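Local coordinates for phosphoacetylglucosamine mutase (Aspergillus lentulus, PDB 5O9X), which catalyses the interconversion of N-acetylglucosamine 6-phosphate and N-acetylglucosamine 1-phosphate, the phosphomutase step on the route to UDP-N-acetylglucosamine, at residues Tyr17-Gly22 with Ala102-Ile107; Thr41-Val46 with Ile142-Ala147; Gly47-Leu52 with Ala94-Leu99; Pro125-Phe130 with Glu153-Asp158. The protein carries 1 engineered substitution. One frame throughout, in Å; residues are numbered along the deposited sequence.

Interaction 1 of 4, residues Tyr17-Gly22 with Ala102-Ile107; sequences YAKPEG and APLENI
Leu104 presses one methyl of its fork against the backbone of Tyr17-Gly22, and this is the tight part of a small contact between two loops. Its CD2 lies 3.3 Å from Tyr17 O, a carbon-oxygen contact rather than a polar bond. The same methyl passes 4.0 Å from Ala18 CA and equally close to Lys19 N, so a single branch covers three consecutive residues of backbone. Chi1 of Leu104, at -133°, is far from staggered. The other methyl, CD1, touches more loosely, 4.4 Å from Lys19 CG. The two loops together bury only 203 Å².

Lys19 makes the second half of the contact with its aliphatic chain. The bend at chi3 (99°) sets CE 3.5 Å from Ala102 O, while CD approaches the CA of Pro103 at 4.2 Å. A second bend, at chi4, places NZ, which makes a weak hydrogen bond to Asn101 O; a positive charge at this place, where helix 91-101 ends, would probably be favoured by the helix dipole. Ala18 and Pro103 form the solvent side: both are exposed, and their CB atoms point away from the opposite loop.

This surface contact thus links the loop between helix 4-14 and strand 32-35 to the turn between helices 91-101 and 107-118. Thr41 of helix 40-56 touches Tyr17, Lys19 and Leu104, Ala14 of helix 4-14 packs on Leu104, and the Tyr17 side chain touches Val144 and Ala147 of helix 138-151.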
loop_
_atom_site.group_PDB
_atom_site.type_symbol
_atom_site.label_atom_id
_atom_site.label_comp_id
_atom_site.label_asym_id
_atom_site.label_seq_id
_atom_site.Cartn_x
_atom_site.Cartn_y
_atom_site.Cartn_z
ATOM N N TYR A 17 -7.393 -30.908 1.567
ATOM C CA TYR A 17 -6.337 -30.140 2.253
ATOM C C TYR A 17 -6.123 -30.654 3.665
ATOM O O TYR A 17 -6.890 -31.460 4.160
ATOM C CB TYR A 17 -6.621 -28.602 2.208
ATOM C CG TYR A 17 -7.115 -28.147 0.832
ATOM C CD1 TYR A 17 -6.322 -28.318 -0.289
ATOM C CD2 TYR A 17 -8.407 -27.616 0.666
ATOM C CE1 TYR A 17 -6.788 -27.992 -1.558
ATOM C CE2 TYR A 17 -8.867 -27.245 -0.583
ATOM C CZ TYR A 17 -8.054 -27.434 -1.689
ATOM O OH TYR A 17 -8.497 -27.082 -2.935
ATOM N N ALA A 18 -5.036 -30.226 4.272
ATOM C CA ALA A 18 -4.699 -30.579 5.648
ATOM C C ALA A 18 -4.172 -29.309 6.297
ATOM O O ALA A 18 -3.307 -28.649 5.703
ATOM C CB ALA A 18 -3.634 -31.681 5.656
ATOM N N LYS A 19 -4.700 -28.939 7.471
ATOM C CA LYS A 19 -4.142 -27.837 8.254
ATOM C C LYS A 19 -2.779 -28.209 8.759
ATOM O O LYS A 19 -2.583 -29.355 9.174
ATOM C CB LYS A 19 -4.980 -27.500 9.473
ATOM C CG LYS A 19 -6.277 -26.833 9.155
ATOM C CD LYS A 19 -6.954 -26.408 10.427
ATOM C CE LYS A 19 -6.725 -24.945 10.695
ATOM N NZ LYS A 19 -6.504 -24.746 12.140
ATOM N N PRO A 20 -1.821 -27.255 8.742
ATOM C CA PRO A 20 -0.534 -27.537 9.384
ATOM C C PRO A 20 -0.672 -27.583 10.897
ATOM O O PRO A 20 -1.383 -26.756 11.496
ATOM C CB PRO A 20 0.360 -26.338 8.957
ATOM C CG PRO A 20 -0.577 -25.265 8.536
ATOM C CD PRO A 20 -1.829 -25.940 8.057
ATOM N N GLU A 21 0.005 -28.542 11.513
ATOM C CA GLU A 21 -0.243 -28.851 12.916
ATOM C C GLU A 21 0.246 -27.715 13.776
ATOM O O GLU A 21 1.359 -27.229 13.612
ATOM C CB GLU A 21 0.454 -30.150 13.340
ATOM C CG GLU A 21 0.047 -31.367 12.540
ATOM C CD GLU A 21 -0.374 -32.510 13.439
ATOM O OE1 GLU A 21 -0.879 -32.236 14.561
ATOM O OE2 GLU A 21 -0.199 -33.679 13.022
ATOM N N GLY A 22 -0.604 -27.281 14.680
ATOM C CA GLY A 22 -0.169 -26.308 15.631
ATOM C C GLY A 22 -0.146 -24.848 15.190
ATOM O O GLY A 22 0.011 -24.019 16.051
ATOM N N ALA A 102 -10.571 -22.486 12.151
ATOM C CA ALA A 102 -11.501 -23.615 12.320
ATOM C C ALA A 102 -10.829 -24.928 11.933
ATOM O O ALA A 102 -10.183 -24.994 10.846
ATOM C CB ALA A 102 -12.711 -23.426 11.442
ATOM N N PRO A 103 -11.003 -25.993 12.784
ATOM C CA PRO A 103 -10.662 -27.320 12.285
ATOM C C PRO A 103 -11.398 -27.528 10.978
ATOM O O PRO A 103 -12.530 -27.051 10.802
ATOM C CB PRO A 103 -11.169 -28.274 13.370
ATOM C CG PRO A 103 -11.349 -27.432 14.588
ATOM C CD PRO A 103 -11.679 -26.047 14.097
ATOM N N LEU A 104 -10.724 -28.185 10.043
ATOM C CA LEU A 104 -11.255 -28.390 8.716
ATOM C C LEU A 104 -12.571 -29.149 8.726
ATOM O O LEU A 104 -13.500 -28.841 7.958
ATOM C CB LEU A 104 -10.165 -29.138 7.895
ATOM C CG LEU A 104 -9.773 -28.697 6.511
ATOM C CD1 LEU A 104 -9.750 -27.183 6.445
ATOM C CD2 LEU A 104 -8.419 -29.281 6.154
ATOM N N GLU A 105 -12.636 -30.151 9.605
ATOM C CA GLU A 105 -13.830 -30.983 9.838
ATOM C C GLU A 105 -15.058 -30.102 10.127
ATOM O O GLU A 105 -16.173 -30.469 9.760
ATOM C CB GLU A 105 -13.604 -31.915 11.050
ATOM C CG GLU A 105 -12.431 -32.877 10.912
ATOM C CD GLU A 105 -11.039 -32.195 10.811
ATOM O OE1 GLU A 105 -10.735 -31.228 11.575
ATOM O OE2 GLU A 105 -10.248 -32.641 9.933
ATOM N N ASN A 106 -14.815 -28.950 10.769
ATOM C CA ASN A 106 -15.847 -28.070 11.326
ATOM C C ASN A 106 -16.043 -26.802 10.517
ATOM O O ASN A 106 -16.891 -25.983 10.865
ATOM C CB ASN A 106 -15.481 -27.667 12.750
ATOM C CG ASN A 106 -15.496 -28.843 13.720
ATOM O OD1 ASN A 106 -15.862 -29.967 13.360
ATOM N ND2 ASN A 106 -15.106 -28.583 14.957
ATOM N N ILE A 107 -15.276 -26.639 9.431
ATOM C CA ILE A 107 -15.329 -25.382 8.647
ATOM C C ILE A 107 -16.754 -25.084 8.124
ATOM O O ILE A 107 -17.135 -23.916 8.102
ATOM C CB ILE A 107 -14.218 -25.276 7.563
ATOM C CG1 ILE A 107 -13.939 -23.793 7.255
ATOM C CG2 ILE A 107 -14.527 -26.108 6.309
ATOM C CD1 ILE A 107 -12.660 -23.523 6.488
#

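Interaction 2 of 4, residues Thr41-Val46 with Ile142-Ala147; sequences TVVYAV and IGVLSA. Unlike the reference sequence in segment 142-147: Ile142 (reference Val).
Val144 and Tyr44 meet where two helices cross: Val144 CG1 lies 3.6 Å from Tyr44 CB and 3.5 Å from Tyr44 N, pressed against the helix backbone as much as against the side chain. The two side chains cross at about a right angle. One residue before Tyr44 on helix 40-56, Val43 reaches across with its own CG1, which lies 3.9 Å from Leu145 CB and also touches Val144 CB. Each valine holds CG1 anti to its backbone N (chi1 171° for Val43, 176° for Val144), and in each it is this branch that makes the contact. The first shell is therefore wholly apolar, apart from backbone atoms.

Further out, the Tyr44 ring extends past Val144 to the last turn of the other segment, Tyr44 CE1 coming 4.1 Å from Ala147 C. Its hydroxyl is hydrogen-bonded to Ile10 O, which anchors the far end of the ring on helix 4-14 and gives this buried group a polar partner. The bond from Ser146 OG to Ile142 O lies within helix 138-151, away from the interface.

The axes approach to 7.9 Å, close for a helix pair, with their directions 39° apart and with two valines, Tyr44 and Leu145 sharing the interface. Both helices belong to the alpha/beta/alpha domain I and lie against its sheet: Val43 rests on Val78 of strand 75-81, Leu145 on Phe130 of strand 127-132, while Val42 reaches Phe32 and Met34 of strand 32-35.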
loop_
_atom_site.group_PDB
_atom_site.type_symbol
_atom_site.label_atom_id
_atom_site.label_comp_id
_atom_site.label_asym_id
_atom_site.label_seq_id
_atom_site.Cartn_x
_atom_site.Cartn_y
_atom_site.Cartn_z
ATOM N N THR A 41 -5.226 -24.118 3.474
ATOM C CA THR A 41 -6.495 -24.107 4.187
ATOM C C THR A 41 -6.933 -22.654 4.451
ATOM O O THR A 41 -8.127 -22.346 4.520
ATOM C CB THR A 41 -6.453 -24.943 5.457
ATOM O OG1 THR A 41 -5.558 -24.379 6.431
ATOM C CG2 THR A 41 -5.991 -26.370 5.134
ATOM N N VAL A 42 -5.945 -21.772 4.579
ATOM C CA VAL A 42 -6.164 -20.343 4.781
ATOM C C VAL A 42 -6.908 -19.741 3.584
ATOM O O VAL A 42 -7.916 -19.050 3.740
ATOM C CB VAL A 42 -4.825 -19.572 5.008
ATOM C CG1 VAL A 42 -5.086 -18.091 5.138
ATOM C CG2 VAL A 42 -4.193 -19.986 6.314
ATOM N N VAL A 43 -6.365 -19.971 2.401
ATOM C CA VAL A 43 -6.925 -19.468 1.172
ATOM C C VAL A 43 -8.351 -20.051 0.979
ATOM O O VAL A 43 -9.273 -19.355 0.493
ATOM C CB VAL A 43 -5.946 -19.800 -0.013
ATOM C CG1 VAL A 43 -6.581 -19.488 -1.357
ATOM C CG2 VAL A 43 -4.615 -19.000 0.183
ATOM N N TYR A 44 -8.481 -21.343 1.284
ATOM C CA TYR A 44 -9.804 -21.993 1.185
ATOM C C TYR A 44 -10.782 -21.240 2.095
ATOM O O TYR A 44 -11.864 -20.894 1.664
ATOM C CB TYR A 44 -9.697 -23.470 1.615
ATOM C CG TYR A 44 -10.960 -24.221 1.357
ATOM C CD1 TYR A 44 -11.287 -24.622 0.068
ATOM C CD2 TYR A 44 -11.884 -24.413 2.388
ATOM C CE1 TYR A 44 -12.492 -25.271 -0.193
ATOM C CE2 TYR A 44 -13.095 -25.082 2.144
ATOM C CZ TYR A 44 -13.376 -25.513 0.867
ATOM O OH TYR A 44 -14.583 -26.144 0.617
ATOM N N ALA A 45 -10.379 -20.958 3.330
ATOM C CA ALA A 45 -11.183 -20.162 4.278
ATOM C C ALA A 45 -11.554 -18.775 3.732
ATOM O O ALA A 45 -12.722 -18.281 3.838
ATOM C CB ALA A 45 -10.419 -19.999 5.586
ATOM N N VAL A 46 -10.551 -18.131 3.132
ATOM C CA VAL A 46 -10.803 -16.828 2.512
ATOM C C VAL A 46 -11.858 -16.875 1.370
ATOM O O VAL A 46 -12.633 -15.922 1.215
ATOM C CB VAL A 46 -9.465 -16.158 2.051
ATOM C CG1 VAL A 46 -9.754 -14.893 1.259
ATOM C CG2 VAL A 46 -8.627 -15.776 3.282
ATOM N N ILE A 142 -4.614 -20.038 -6.223
ATOM C CA ILE A 142 -5.800 -19.753 -7.081
ATOM C C ILE A 142 -6.701 -21.055 -7.330
ATOM O O ILE A 142 -7.928 -20.956 -7.334
ATOM C CB ILE A 142 -5.297 -19.035 -8.405
ATOM C CG1 ILE A 142 -5.372 -17.514 -8.288
ATOM C CG2 ILE A 142 -5.964 -19.454 -9.696
ATOM C CD1 ILE A 142 -5.557 -16.939 -6.947
ATOM N N GLY A 143 -6.074 -22.208 -7.553
ATOM C CA GLY A 143 -6.790 -23.528 -7.555
ATOM C C GLY A 143 -7.628 -23.731 -6.303
ATOM O O GLY A 143 -8.801 -24.123 -6.377
ATOM N N VAL A 144 -7.036 -23.452 -5.136
ATOM C CA VAL A 144 -7.735 -23.646 -3.848
ATOM C C VAL A 144 -8.878 -22.666 -3.728
ATOM O O VAL A 144 -10.053 -23.057 -3.356
ATOM C CB VAL A 144 -6.796 -23.486 -2.611
ATOM C CG1 VAL A 144 -7.612 -23.597 -1.295
ATOM C CG2 VAL A 144 -5.623 -24.477 -2.614
ATOM N N LEU A 145 -8.562 -21.378 -3.975
ATOM C CA LEU A 145 -9.596 -20.341 -4.012
ATOM C C LEU A 145 -10.807 -20.707 -4.899
ATOM O O LEU A 145 -12.010 -20.563 -4.477
ATOM C CB LEU A 145 -8.996 -18.983 -4.441
ATOM C CG LEU A 145 -9.892 -17.765 -4.381
ATOM C CD1 LEU A 145 -10.295 -17.515 -2.927
ATOM C CD2 LEU A 145 -9.064 -16.560 -4.910
ATOM N N SER A 146 -10.491 -21.144 -6.110
ATOM C CA SER A 146 -11.492 -21.613 -7.091
ATOM C C SER A 146 -12.346 -22.755 -6.536
ATOM O O SER A 146 -13.550 -22.748 -6.747
ATOM C CB SER A 146 -10.751 -22.100 -8.344
ATOM O OG SER A 146 -10.122 -20.967 -8.958
ATOM N N ALA A 147 -11.701 -23.734 -5.914
ATOM C CA ALA A 147 -12.371 -24.830 -5.202
ATOM C C ALA A 147 -13.355 -24.358 -4.129
ATOM O O ALA A 147 -14.490 -24.863 -4.136
ATOM C CB ALA A 147 -11.378 -25.904 -4.684
#

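Interaction 3 of 4, residues Gly47-Leu52 with Ala94-Leu99; sequences GLLATL and AYATKL
Leu49 packs into the helix containing Tyr95, Ala96 and Leu99, and every carbon of its side chain beyond CA except CG has a partner there. At the root, CB lies 3.9 Å from Leu99 CD1, a methyl that also approaches Leu49 N. Chi1 (-168°) puts CG anti to the backbone N, and chi2 (74°) then sets the two methyls, which meet different residues of the facing helix. One tip, CD1, touches Tyr95 CB at 3.8 Å and Leu99 CD1 at 4.0 Å; it meets the base of the tyrosine, whose ring leads away. The other tip, CD2, lies 3.4 Å from Ala96 CB, closer than carbons usually come, which marks the tight point of the interface.

Leu99 CD1 bridges to the preceding residue as well, reaching Leu48 CB at 4.2 Å. The contact is purely apolar, and the axes stay 9.7 Å apart, with the leucines filling the gap as the helices run roughly antiparallel at 142°.

Helix 40-56 is thereby joined to helix 91-101 within domain I. Strand 32-35 touches the latter through Phe32, helix 107-118 receives the Tyr95 side chain on Leu114 and Ile118, and helix 138-151 packs against Leu48 and Thr51.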
loop_
_atom_site.group_PDB
_atom_site.type_symbol
_atom_site.label_atom_id
_atom_site.label_comp_id
_atom_site.label_asym_id
_atom_site.label_seq_id
_atom_site.Cartn_x
_atom_site.Cartn_y
_atom_site.Cartn_z
ATOM N N GLY A 47 -11.878 -17.977 0.601
ATOM C CA GLY A 47 -12.889 -18.127 -0.474
ATOM C C GLY A 47 -14.301 -18.157 0.177
ATOM O O GLY A 47 -15.239 -17.515 -0.274
ATOM N N LEU A 48 -14.418 -18.913 1.246
ATOM C CA LEU A 48 -15.663 -18.906 2.066
ATOM C C LEU A 48 -16.077 -17.521 2.563
ATOM O O LEU A 48 -17.236 -17.107 2.349
ATOM C CB LEU A 48 -15.456 -19.897 3.205
ATOM C CG LEU A 48 -15.774 -21.374 2.926
ATOM C CD1 LEU A 48 -15.516 -21.929 1.542
ATOM C CD2 LEU A 48 -15.163 -22.251 3.998
ATOM N N LEU A 49 -15.139 -16.784 3.163
ATOM C CA LEU A 49 -15.387 -15.420 3.625
ATOM C C LEU A 49 -15.793 -14.442 2.505
ATOM O O LEU A 49 -16.735 -13.674 2.689
ATOM C CB LEU A 49 -14.186 -14.884 4.374
ATOM C CG LEU A 49 -14.613 -13.587 5.084
ATOM C CD1 LEU A 49 -15.499 -13.845 6.297
ATOM C CD2 LEU A 49 -13.417 -12.805 5.492
ATOM N N ALA A 50 -15.077 -14.485 1.367
ATOM C CA ALA A 50 -15.388 -13.637 0.230
ATOM C C ALA A 50 -16.837 -13.883 -0.217
ATOM O O ALA A 50 -17.510 -12.936 -0.602
ATOM C CB ALA A 50 -14.412 -13.881 -0.970
ATOM N N THR A 51 -17.262 -15.130 -0.222
ATOM C CA THR A 51 -18.666 -15.478 -0.631
ATOM C C THR A 51 -19.670 -14.782 0.356
ATOM O O THR A 51 -20.591 -14.078 -0.066
ATOM C CB THR A 51 -18.927 -17.000 -0.609
ATOM O OG1 THR A 51 -18.110 -17.673 -1.569
ATOM C CG2 THR A 51 -20.417 -17.317 -0.976
ATOM N N LEU A 52 -19.419 -14.937 1.659
ATOM C CA LEU A 52 -20.264 -14.318 2.671
ATOM C C LEU A 52 -20.275 -12.812 2.567
ATOM O O LEU A 52 -21.341 -12.181 2.778
ATOM C CB LEU A 52 -19.846 -14.741 4.091
ATOM C CG LEU A 52 -20.067 -16.242 4.405
ATOM C CD1 LEU A 52 -19.722 -16.505 5.859
ATOM C CD2 LEU A 52 -21.504 -16.733 4.131
ATOM N N ALA A 94 -11.900 -10.390 12.039
ATOM C CA ALA A 94 -12.240 -11.465 13.003
ATOM C C ALA A 94 -12.964 -12.648 12.400
ATOM O O ALA A 94 -12.696 -13.803 12.790
ATOM C CB ALA A 94 -13.053 -10.948 14.208
ATOM N N TYR A 95 -13.921 -12.394 11.521
ATOM C CA TYR A 95 -14.597 -13.505 10.861
ATOM C C TYR A 95 -13.594 -14.324 10.004
ATOM O O TYR A 95 -13.625 -15.569 9.996
ATOM C CB TYR A 95 -15.693 -13.002 9.954
ATOM C CG TYR A 95 -16.715 -12.096 10.607
ATOM C CD1 TYR A 95 -17.160 -12.322 11.935
ATOM C CD2 TYR A 95 -17.304 -11.063 9.874
ATOM C CE1 TYR A 95 -18.114 -11.494 12.523
ATOM C CE2 TYR A 95 -18.277 -10.239 10.445
ATOM C CZ TYR A 95 -18.687 -10.467 11.760
ATOM O OH TYR A 95 -19.615 -9.623 12.314
ATOM N N ALA A 96 -12.716 -13.613 9.270
ATOM C CA ALA A 96 -11.747 -14.349 8.423
ATOM C C ALA A 96 -10.919 -15.245 9.292
ATOM O O ALA A 96 -10.626 -16.370 8.922
ATOM C CB ALA A 96 -10.869 -13.369 7.689
ATOM N N THR A 97 -10.481 -14.701 10.442
ATOM C CA THR A 97 -9.561 -15.396 11.328
ATOM C C THR A 97 -10.259 -16.600 11.977
ATOM O O THR A 97 -9.629 -17.639 12.230
ATOM C CB THR A 97 -9.043 -14.405 12.390
ATOM O OG1 THR A 97 -8.410 -13.327 11.734
ATOM C CG2 THR A 97 -8.096 -15.022 13.403
ATOM N N LYS A 98 -11.585 -16.495 12.172
ATOM C CA LYS A 98 -12.320 -17.634 12.749
ATOM C C LYS A 98 -12.377 -18.745 11.698
ATOM O O LYS A 98 -12.130 -19.899 12.009
ATOM C CB LYS A 98 -13.712 -17.152 13.155
ATOM C CG LYS A 98 -14.605 -18.217 13.789
ATOM C CD LYS A 98 -16.077 -17.813 13.666
ATOM C CE LYS A 98 -16.495 -16.765 14.696
ATOM N NZ LYS A 98 -16.984 -17.451 15.923
ATOM N N LEU A 99 -12.686 -18.411 10.441
ATOM C CA LEU A 99 -12.709 -19.442 9.431
ATOM C C LEU A 99 -11.322 -20.068 9.240
ATOM O O LEU A 99 -11.196 -21.296 9.100
ATOM C CB LEU A 99 -13.252 -18.934 8.082
ATOM C CG LEU A 99 -14.747 -18.711 7.954
ATOM C CD1 LEU A 99 -15.049 -17.783 6.776
ATOM C CD2 LEU A 99 -15.453 -20.073 7.792
#

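Interaction 4 of 4, residues Pro125-Phe130 with Glu153-Asp158; sequences PARVVF and EAEFID
Val128 and its neighbours bond to Glu155 and Ile157 as a parallel strand pair, with axes 4.8 Å apart. Val128 uses both its polar backbone atoms, N to Glu155 O (3.0 Å) and O to Ile157 N (3.1 Å). Glu155 N to Ala126 O and Phe130 N to Ile157 O extend the pairing at either end.

Across the two strands the charged side chains that pair are Arg127 and Glu155. Both chains are extended, and Arg127 NE reaches Glu155 OE1 at 3.2 Å in a salt bridge whose hydrogen bond is weak; the guanidinium and carboxylate planes stand 74° apart. Arg127 NH1 has a firmer partner in Gly59 O.

Aromatic packing occupies the face bearing Phe130 and Phe156. Chi1 of Phe130 is 59°, with CG between the backbone N and carbonyl carbon, and the ring lies over the adjacent strand: Asp158 CA sits over its face in a CH-pi contact, 4.0 Å from the centroid. Phe156 CD1 meets the Phe130 edge, 3.6 Å from CE2.

The chemistry implies a division of labour in this beta-alpha-beta unit: backbone bonds set the register, the two rings pack against helix 138-151, Phe130 on Leu145 and Ser146, Phe156 on Leu149 and Thr150, and the Asp158 carboxylate, salt-bridged to Lys160, is probably stabilised as an anion.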
loop_
_atom_site.group_PDB
_atom_site.type_symbol
_atom_site.label_atom_id
_atom_site.label_comp_id
_atom_site.label_asym_id
_atom_site.label_seq_id
_atom_site.Cartn_x
_atom_site.Cartn_y
_atom_site.Cartn_z
ATOM N N PRO A 125 -26.860 -13.488 -4.698
ATOM C CA PRO A 125 -25.696 -14.029 -5.397
ATOM C C PRO A 125 -24.372 -13.665 -4.664
ATOM O O PRO A 125 -24.336 -12.753 -3.845
ATOM C CB PRO A 125 -25.799 -13.397 -6.786
ATOM C CG PRO A 125 -26.555 -12.120 -6.587
ATOM C CD PRO A 125 -27.567 -12.475 -5.497
ATOM N N ALA A 126 -23.327 -14.441 -4.898
ATOM C CA ALA A 126 -21.979 -14.034 -4.465
ATOM C C ALA A 126 -21.157 -13.881 -5.732
ATOM O O ALA A 126 -21.204 -14.786 -6.608
ATOM C CB ALA A 126 -21.390 -15.121 -3.579
ATOM N N ARG A 127 -20.413 -12.755 -5.818
ATOM C CA ARG A 127 -19.584 -12.467 -6.985
ATOM C C ARG A 127 -18.148 -12.086 -6.491
ATOM O O ARG A 127 -17.999 -11.169 -5.696
ATOM C CB ARG A 127 -20.237 -11.339 -7.822
ATOM C CG ARG A 127 -21.573 -11.760 -8.480
ATOM C CD ARG A 127 -22.093 -10.636 -9.359
ATOM N NE ARG A 127 -23.429 -10.928 -9.889
ATOM C CZ ARG A 127 -24.578 -10.536 -9.315
ATOM N NH1 ARG A 127 -24.594 -9.802 -8.199
ATOM N NH2 ARG A 127 -25.725 -10.859 -9.899
ATOM N N VAL A 128 -17.152 -12.875 -6.889
ATOM C CA VAL A 128 -15.761 -12.699 -6.426
ATOM C C VAL A 128 -14.833 -12.599 -7.655
ATOM O O VAL A 128 -14.951 -13.348 -8.579
ATOM C CB VAL A 128 -15.383 -13.801 -5.414
ATOM C CG1 VAL A 128 -13.896 -13.749 -4.966
ATOM C CG2 VAL A 128 -16.317 -13.729 -4.202
ATOM N N VAL A 129 -13.926 -11.630 -7.660
ATOM C CA VAL A 129 -12.918 -11.500 -8.766
ATOM C C VAL A 129 -11.514 -11.585 -8.074
ATOM O O VAL A 129 -11.311 -11.020 -6.983
ATOM C CB VAL A 129 -13.182 -10.179 -9.597
ATOM C CG1 VAL A 129 -13.222 -8.931 -8.710
ATOM C CG2 VAL A 129 -12.100 -9.945 -10.681
ATOM N N PHE A 130 -10.547 -12.268 -8.686
ATOM C CA PHE A 130 -9.259 -12.441 -8.046
ATOM C C PHE A 130 -8.123 -12.344 -9.061
ATOM O O PHE A 130 -8.380 -12.407 -10.254
ATOM C CB PHE A 130 -9.260 -13.739 -7.235
ATOM C CG PHE A 130 -9.540 -14.986 -8.024
ATOM C CD1 PHE A 130 -8.529 -15.568 -8.855
ATOM C CD2 PHE A 130 -10.786 -15.640 -7.924
ATOM C CE1 PHE A 130 -8.770 -16.742 -9.585
ATOM C CE2 PHE A 130 -11.016 -16.854 -8.663
ATOM C CZ PHE A 130 -10.001 -17.394 -9.471
ATOM N N GLU A 153 -20.707 -21.908 -4.632
ATOM C CA GLU A 153 -21.506 -21.506 -5.820
ATOM C C GLU A 153 -21.415 -19.991 -6.120
ATOM O O GLU A 153 -22.349 -19.366 -6.662
ATOM C CB GLU A 153 -22.996 -21.972 -5.708
ATOM C CG GLU A 153 -23.157 -23.479 -5.584
ATOM C CD GLU A 153 -24.596 -23.920 -5.246
ATOM O OE1 GLU A 153 -25.525 -23.087 -5.238
ATOM O OE2 GLU A 153 -24.791 -25.114 -4.924
ATOM N N ALA A 154 -20.291 -19.377 -5.761
ATOM C CA ALA A 154 -20.113 -17.991 -6.133
ATOM C C ALA A 154 -19.898 -17.975 -7.672
ATOM O O ALA A 154 -19.358 -18.949 -8.238
ATOM C CB ALA A 154 -18.874 -17.405 -5.391
ATOM N N GLU A 155 -20.319 -16.893 -8.335
ATOM C CA GLU A 155 -19.830 -16.502 -9.655
ATOM C C GLU A 155 -18.414 -15.925 -9.435
ATOM O O GLU A 155 -18.225 -15.101 -8.503
ATOM C CB GLU A 155 -20.689 -15.367 -10.181
ATOM C CG GLU A 155 -20.425 -14.894 -11.592
ATOM C CD GLU A 155 -21.425 -13.813 -12.008
ATOM O OE1 GLU A 155 -22.476 -13.608 -11.333
ATOM O OE2 GLU A 155 -21.162 -13.158 -13.040
ATOM N N PHE A 156 -17.450 -16.295 -10.286
ATOM C CA PHE A 156 -16.038 -15.796 -10.077
ATOM C C PHE A 156 -15.288 -15.612 -11.372
ATOM O O PHE A 156 -15.618 -16.267 -12.366
ATOM C CB PHE A 156 -15.205 -16.625 -9.060
ATOM C CG PHE A 156 -15.019 -18.060 -9.415
ATOM C CD1 PHE A 156 -13.877 -18.503 -10.142
ATOM C CD2 PHE A 156 -15.950 -19.008 -8.974
ATOM C CE1 PHE A 156 -13.683 -19.849 -10.410
ATOM C CE2 PHE A 156 -15.742 -20.379 -9.229
ATOM C CZ PHE A 156 -14.617 -20.782 -9.974
ATOM N N ILE A 157 -14.338 -14.666 -11.367
ATOM C CA ILE A 157 -13.523 -14.345 -12.557
ATOM C C ILE A 157 -12.069 -14.360 -12.104
ATOM O O ILE A 157 -11.760 -13.756 -11.075
ATOM C CB ILE A 157 -13.856 -12.968 -13.124
ATOM C CG1 ILE A 157 -15.309 -12.968 -13.695
ATOM C CG2 ILE A 157 -12.841 -12.538 -14.179
ATOM C CD1 ILE A 157 -15.801 -11.567 -13.929
ATOM N N ASP A 158 -11.244 -15.090 -12.853
ATOM C CA ASP A 158 -9.780 -15.147 -12.641
ATOM C C ASP A 158 -9.184 -14.084 -13.547
ATOM O O ASP A 158 -9.177 -14.261 -14.756
ATOM C CB ASP A 158 -9.287 -16.559 -13.017
ATOM C CG ASP A 158 -7.753 -16.713 -12.862
ATOM O OD1 ASP A 158 -7.072 -15.717 -12.607
ATOM O OD2 ASP A 158 -7.257 -17.811 -13.052
#

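In the fold
The four contacts illustrate how one alpha/beta/alpha domain is assembled around a shared helix. Helix 40-56 serves both interaction 2 and interaction 3, whose centres lie 11 Å apart, and Leu145 CD1 meets Gly47 CA at 3.6 Å between them. Interaction 2 also touches the sheet contact, interaction 4, with Leu145 CD2 lying 3.5 Å from Phe130 CG. Interaction 1 is peripheral: Tyr17 ties it to interaction 2 and Ile107, on Leu48, to interaction 3, but its nearest atoms remain about 11 Å from interaction 4. Glucose 1,6-bisphosphate is bound by 18 residues spread between positions 29 and 514, consistent with a pocket built by several domains, to which this packing contributes one domain's framework.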